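Local atomic coordinates of putative nucleoside-diphosphate-sugar epimerase (PDB entry 3E48), a protein that is of unknown function but, as a putative nucleoside-diphosphate-sugar epimerase with an NAD(P)H-binding Rossmann domain, probably binds a nicotinamide adenine dinucleotide cofactor, NAD(H) or NADP(H). Residues I21-V35 / D41-Y53. Numbering follows the deposited sequence.
Sequences IANHIDHFHIGVRNV and DWRGKVSVRQLDY
The indole of W42 receives I30 at its edge, CD1 lying near the ring plane 3.8 Å from W42 CE3, while the far NE1 is hydrogen-bonded to N18 of helix 11-22. I30 gets there because CG1 stands between the backbone N and carbonyl carbon (chi1 64°), and the extended chi2 then carries the methyl forward to W42 and alongside V48 CG2. Two other rings are met obliquely: F28 CD1 by V46 CG1 at 3.6 Å, and the H29 imidazole by S47 CB, 3.5 Å from CD2.

V46 is shared, since its CG1 also meets I21 CD1 at 3.3 Å, a tight approach in which the two side chains cross at about a right angle. The end of helix 11-22 is thereby pressed onto the loop ahead of strand 47-50; H24, at positive phi, closes that helix in a Schellman motif.

Strands 28-32 and 47-50 run parallel as neighbours in the Rossmann sheet, strand 3-6 flanking 28-32 on its other side, and five backbone hydrogen bonds join them. The first four, from S47 N to F28 O through V32 N to R49 O, are regular; the last, L51 N to V32 O at 2.7 Å, is short and its donor sits 51° out of the carbonyl plane. H29 and R49 lie on one face, where R49 NH1 reaches the carbonyl oxygens of A62 and K64. On the other, V48 CG1 packs against V35 CG1 at 3.5 Å and more loosely against V32.

Water binds both ends of the pairing: one molecule links I25 O, F28 N and K45 O, another F28 O and S47 OG, and a third accepts from V35 N while donating weakly to Q50 OE1.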
# COMPACT_ATOMS: atom_id res chain seq x y z
N ILE B 21 -27.69 15.81 -6.17
CA ILE B 21 -29.07 16.13 -6.53
C ILE B 21 -29.28 17.64 -6.41
O ILE B 21 -29.88 18.26 -7.29
CB ILE B 21 -30.07 15.39 -5.61
CG1 ILE B 21 -29.96 13.88 -5.83
CG2 ILE B 21 -31.49 15.88 -5.86
CD1 ILE B 21 -30.14 13.46 -7.27
N ALA B 22 -28.76 18.23 -5.34
CA ALA B 22 -28.89 19.67 -5.12
C ALA B 22 -28.17 20.48 -6.21
O ALA B 22 -28.61 21.57 -6.56
CB ALA B 22 -28.36 20.06 -3.75
N ASN B 23 -27.08 19.93 -6.73
CA ASN B 23 -26.30 20.60 -7.78
C ASN B 23 -26.80 20.25 -9.17
O ASN B 23 -26.19 20.63 -10.17
CB ASN B 23 -24.82 20.24 -7.67
CG ASN B 23 -24.13 20.97 -6.53
OD1 ASN B 23 -24.23 20.58 -5.36
ND2 ASN B 23 -23.44 22.06 -6.86
N HIS B 24 -27.90 19.51 -9.23
CA HIS B 24 -28.52 19.11 -10.49
C HIS B 24 -27.54 18.40 -11.44
O HIS B 24 -27.49 18.70 -12.63
CB HIS B 24 -29.13 20.34 -11.17
CG HIS B 24 -30.01 21.15 -10.27
ND1 HIS B 24 -31.13 20.63 -9.66
CD2 HIS B 24 -29.93 22.44 -9.86
CE1 HIS B 24 -31.71 21.56 -8.92
NE2 HIS B 24 -31.00 22.67 -9.02
N ILE B 25 -26.76 17.47 -10.91
CA ILE B 25 -25.81 16.73 -11.74
C ILE B 25 -26.60 15.68 -12.51
O ILE B 25 -27.22 14.79 -11.92
CB ILE B 25 -24.71 16.06 -10.89
CG1 ILE B 25 -23.96 17.13 -10.09
CG2 ILE B 25 -23.73 15.32 -11.80
CD1 ILE B 25 -22.90 16.59 -9.15
N ASP B 26 -26.59 15.78 -13.84
CA ASP B 26 -27.33 14.84 -14.66
C ASP B 26 -26.51 13.59 -14.98
O ASP B 26 -25.29 13.57 -14.81
CB ASP B 26 -27.79 15.52 -15.95
CG ASP B 26 -28.95 14.80 -16.61
OD1 ASP B 26 -29.93 14.47 -15.91
OD2 ASP B 26 -28.89 14.57 -17.84
N HIS B 27 -27.20 12.55 -15.45
CA HIS B 27 -26.56 11.29 -15.81
C HIS B 27 -25.94 10.64 -14.57
O HIS B 27 -24.95 9.91 -14.67
CB HIS B 27 -25.46 11.53 -16.85
CG HIS B 27 -25.88 12.44 -17.96
ND1 HIS B 27 -26.93 12.15 -18.80
CD2 HIS B 27 -25.36 13.61 -18.39
CE1 HIS B 27 -27.05 13.12 -19.70
NE2 HIS B 27 -26.11 14.02 -19.47
N PHE B 28 -26.54 10.90 -13.41
CA PHE B 28 -26.04 10.37 -12.15
C PHE B 28 -26.69 9.03 -11.79
O PHE B 28 -27.91 8.92 -11.68
CB PHE B 28 -26.29 11.38 -11.03
CG PHE B 28 -25.36 11.24 -9.87
CD1 PHE B 28 -25.68 10.43 -8.79
CD2 PHE B 28 -24.15 11.94 -9.85
CE1 PHE B 28 -24.82 10.30 -7.70
CE2 PHE B 28 -23.28 11.82 -8.77
CZ PHE B 28 -23.61 11.00 -7.69
N HIS B 29 -25.85 8.02 -11.61
CA HIS B 29 -26.31 6.68 -11.27
C HIS B 29 -25.69 6.28 -9.94
O HIS B 29 -24.64 6.78 -9.56
CB HIS B 29 -25.85 5.67 -12.32
CG HIS B 29 -26.26 6.01 -13.72
ND1 HIS B 29 -25.77 7.11 -14.39
CD2 HIS B 29 -27.10 5.39 -14.58
CE1 HIS B 29 -26.29 7.15 -15.61
NE2 HIS B 29 -27.09 6.11 -15.75
N ILE B 30 -26.35 5.36 -9.24
CA ILE B 30 -25.81 4.87 -7.98
C ILE B 30 -25.82 3.35 -8.00
O ILE B 30 -26.69 2.73 -8.62
CB ILE B 30 -26.62 5.37 -6.75
CG1 ILE B 30 -28.05 4.82 -6.80
CG2 ILE B 30 -26.61 6.89 -6.71
CD1 ILE B 30 -28.88 5.20 -5.58
N GLY B 31 -24.84 2.76 -7.33
CA GLY B 31 -24.73 1.32 -7.25
C GLY B 31 -24.79 0.92 -5.79
O GLY B 31 -23.88 1.22 -5.02
N VAL B 32 -25.86 0.23 -5.41
CA VAL B 32 -26.06 -0.19 -4.03
C VAL B 32 -26.34 -1.68 -3.87
O VAL B 32 -26.84 -2.33 -4.80
CB VAL B 32 -27.24 0.58 -3.40
CG1 VAL B 32 -26.90 2.06 -3.31
CG2 VAL B 32 -28.49 0.36 -4.24
N ARG B 33 -26.04 -2.21 -2.69
CA ARG B 33 -26.27 -3.63 -2.43
C ARG B 33 -27.75 -3.91 -2.19
O ARG B 33 -28.27 -4.94 -2.62
CB ARG B 33 -25.44 -4.08 -1.22
CG ARG B 33 -25.68 -3.26 0.03
CD ARG B 33 -24.71 -3.63 1.15
NE ARG B 33 -24.84 -5.02 1.57
CZ ARG B 33 -24.17 -6.04 1.05
NH1 ARG B 33 -24.36 -7.27 1.50
NH2 ARG B 33 -23.29 -5.82 0.08
N ASN B 34 -28.42 -2.99 -1.51
CA ASN B 34 -29.84 -3.13 -1.21
C ASN B 34 -30.62 -1.92 -1.72
O ASN B 34 -30.64 -0.86 -1.09
CB ASN B 34 -30.06 -3.28 0.30
CG ASN B 34 -29.55 -4.61 0.83
OD1 ASN B 34 -28.35 -4.88 0.82
ND2 ASN B 34 -30.47 -5.44 1.31
N VAL B 35 -31.27 -2.08 -2.87
CA VAL B 35 -32.04 -1.01 -3.48
C VAL B 35 -33.20 -0.55 -2.59
O VAL B 35 -33.68 0.57 -2.72
CB VAL B 35 -32.61 -1.45 -4.85
CG1 VAL B 35 -33.32 -0.28 -5.52
CG2 VAL B 35 -31.49 -1.97 -5.73
N ASP B 41 -37.09 10.05 -2.02
CA ASP B 41 -36.86 11.33 -2.68
C ASP B 41 -35.86 11.21 -3.83
O ASP B 41 -35.85 12.04 -4.74
CB ASP B 41 -36.36 12.38 -1.69
CG ASP B 41 -37.41 12.73 -0.64
OD1 ASP B 41 -38.57 12.99 -1.02
OD2 ASP B 41 -37.06 12.76 0.56
N TRP B 42 -35.04 10.17 -3.79
CA TRP B 42 -34.04 9.95 -4.84
C TRP B 42 -34.66 9.41 -6.12
O TRP B 42 -34.04 9.46 -7.18
CB TRP B 42 -32.96 8.99 -4.35
CG TRP B 42 -32.06 9.55 -3.29
CD1 TRP B 42 -32.21 10.72 -2.61
CD2 TRP B 42 -30.88 8.94 -2.76
NE1 TRP B 42 -31.20 10.88 -1.70
CE2 TRP B 42 -30.36 9.80 -1.77
CE3 TRP B 42 -30.20 7.74 -3.04
CZ2 TRP B 42 -29.21 9.50 -1.05
CZ3 TRP B 42 -29.05 7.45 -2.32
CH2 TRP B 42 -28.57 8.32 -1.34
N ARG B 43 -35.88 8.88 -6.01
CA ARG B 43 -36.56 8.33 -7.18
C ARG B 43 -36.79 9.40 -8.24
O ARG B 43 -37.33 10.47 -7.96
CB ARG B 43 -37.89 7.70 -6.76
CG ARG B 43 -37.73 6.58 -5.74
CD ARG B 43 -36.83 5.47 -6.27
NE ARG B 43 -36.36 4.57 -5.22
CZ ARG B 43 -37.14 3.78 -4.49
NH1 ARG B 43 -38.46 3.77 -4.70
NH2 ARG B 43 -36.62 2.99 -3.56
N GLY B 44 -36.35 9.11 -9.46
CA GLY B 44 -36.50 10.05 -10.56
C GLY B 44 -35.37 11.06 -10.63
O GLY B 44 -35.32 11.86 -11.57
N LYS B 45 -34.46 11.03 -9.67
CA LYS B 45 -33.34 11.97 -9.65
C LYS B 45 -32.01 11.31 -9.97
O LYS B 45 -31.09 11.95 -10.48
CB LYS B 45 -33.29 12.67 -8.28
CG LYS B 45 -34.54 13.51 -8.03
CD LYS B 45 -34.55 14.13 -6.65
CE LYS B 45 -35.85 14.89 -6.41
NZ LYS B 45 -37.03 13.99 -6.60
N VAL B 46 -31.91 10.02 -9.67
CA VAL B 46 -30.71 9.24 -9.95
C VAL B 46 -31.17 7.85 -10.38
O VAL B 46 -32.24 7.40 -9.96
CB VAL B 46 -29.79 9.11 -8.71
CG1 VAL B 46 -29.27 10.48 -8.30
CG2 VAL B 46 -30.56 8.47 -7.55
N SER B 47 -30.38 7.19 -11.22
CA SER B 47 -30.72 5.85 -11.67
C SER B 47 -30.07 4.88 -10.71
O SER B 47 -28.90 5.04 -10.36
CB SER B 47 -30.22 5.62 -13.10
OG SER B 47 -30.86 6.51 -14.00
N VAL B 48 -30.83 3.89 -10.28
CA VAL B 48 -30.37 2.91 -9.31
C VAL B 48 -30.06 1.53 -9.88
O VAL B 48 -30.89 0.93 -10.57
CB VAL B 48 -31.43 2.73 -8.21
CG1 VAL B 48 -30.93 1.78 -7.14
CG2 VAL B 48 -31.80 4.09 -7.63
N ARG B 49 -28.87 1.02 -9.57
CA ARG B 49 -28.47 -0.31 -10.00
C ARG B 49 -28.01 -1.07 -8.76
O ARG B 49 -27.48 -0.47 -7.82
CB ARG B 49 -27.32 -0.22 -11.02
CG ARG B 49 -27.75 0.38 -12.35
CD ARG B 49 -26.61 0.42 -13.35
NE ARG B 49 -27.08 0.85 -14.66
CZ ARG B 49 -26.29 1.04 -15.72
NH1 ARG B 49 -24.98 0.84 -15.61
NH2 ARG B 49 -26.81 1.42 -16.87
N GLN B 50 -28.23 -2.38 -8.75
CA GLN B 50 -27.83 -3.21 -7.62
C GLN B 50 -26.41 -3.68 -7.88
O GLN B 50 -26.07 -4.06 -9.00
CB GLN B 50 -28.77 -4.41 -7.47
CG GLN B 50 -28.64 -5.12 -6.12
CD GLN B 50 -29.80 -6.06 -5.83
OE1 GLN B 50 -30.97 -5.69 -5.95
NE2 GLN B 50 -29.48 -7.29 -5.42
N LEU B 51 -25.58 -3.67 -6.84
CA LEU B 51 -24.19 -4.06 -6.96
C LEU B 51 -23.66 -4.74 -5.69
O LEU B 51 -24.07 -4.42 -4.58
CB LEU B 51 -23.35 -2.81 -7.25
CG LEU B 51 -21.83 -2.88 -7.12
CD1 LEU B 51 -21.26 -3.84 -8.15
CD2 LEU B 51 -21.25 -1.49 -7.30
N ASP B 52 -22.77 -5.71 -5.89
CA ASP B 52 -22.13 -6.44 -4.80
C ASP B 52 -20.64 -6.32 -5.08
O ASP B 52 -20.13 -6.91 -6.03
CB ASP B 52 -22.56 -7.91 -4.83
CG ASP B 52 -21.81 -8.78 -3.82
OD1 ASP B 52 -22.06 -10.00 -3.81
OD2 ASP B 52 -20.98 -8.25 -3.05
N TYR B 53 -19.94 -5.55 -4.25
CA TYR B 53 -18.50 -5.34 -4.42
C TYR B 53 -17.68 -6.62 -4.55
O TYR B 53 -16.65 -6.63 -5.23
CB TYR B 53 -17.92 -4.58 -3.23
CG TYR B 53 -18.14 -3.09 -3.21
CD1 TYR B 53 -17.53 -2.31 -2.24
CD2 TYR B 53 -18.97 -2.46 -4.14
CE1 TYR B 53 -17.71 -0.94 -2.19
CE2 TYR B 53 -19.17 -1.08 -4.10
CZ TYR B 53 -18.53 -0.32 -3.12
OH TYR B 53 -18.70 1.04 -3.06
O HOH W 1 -29.08 12.53 -12.58
O HOH W 2 -29.78 9.45 -13.88
O HOH W 3 -31.49 -4.98 -3.45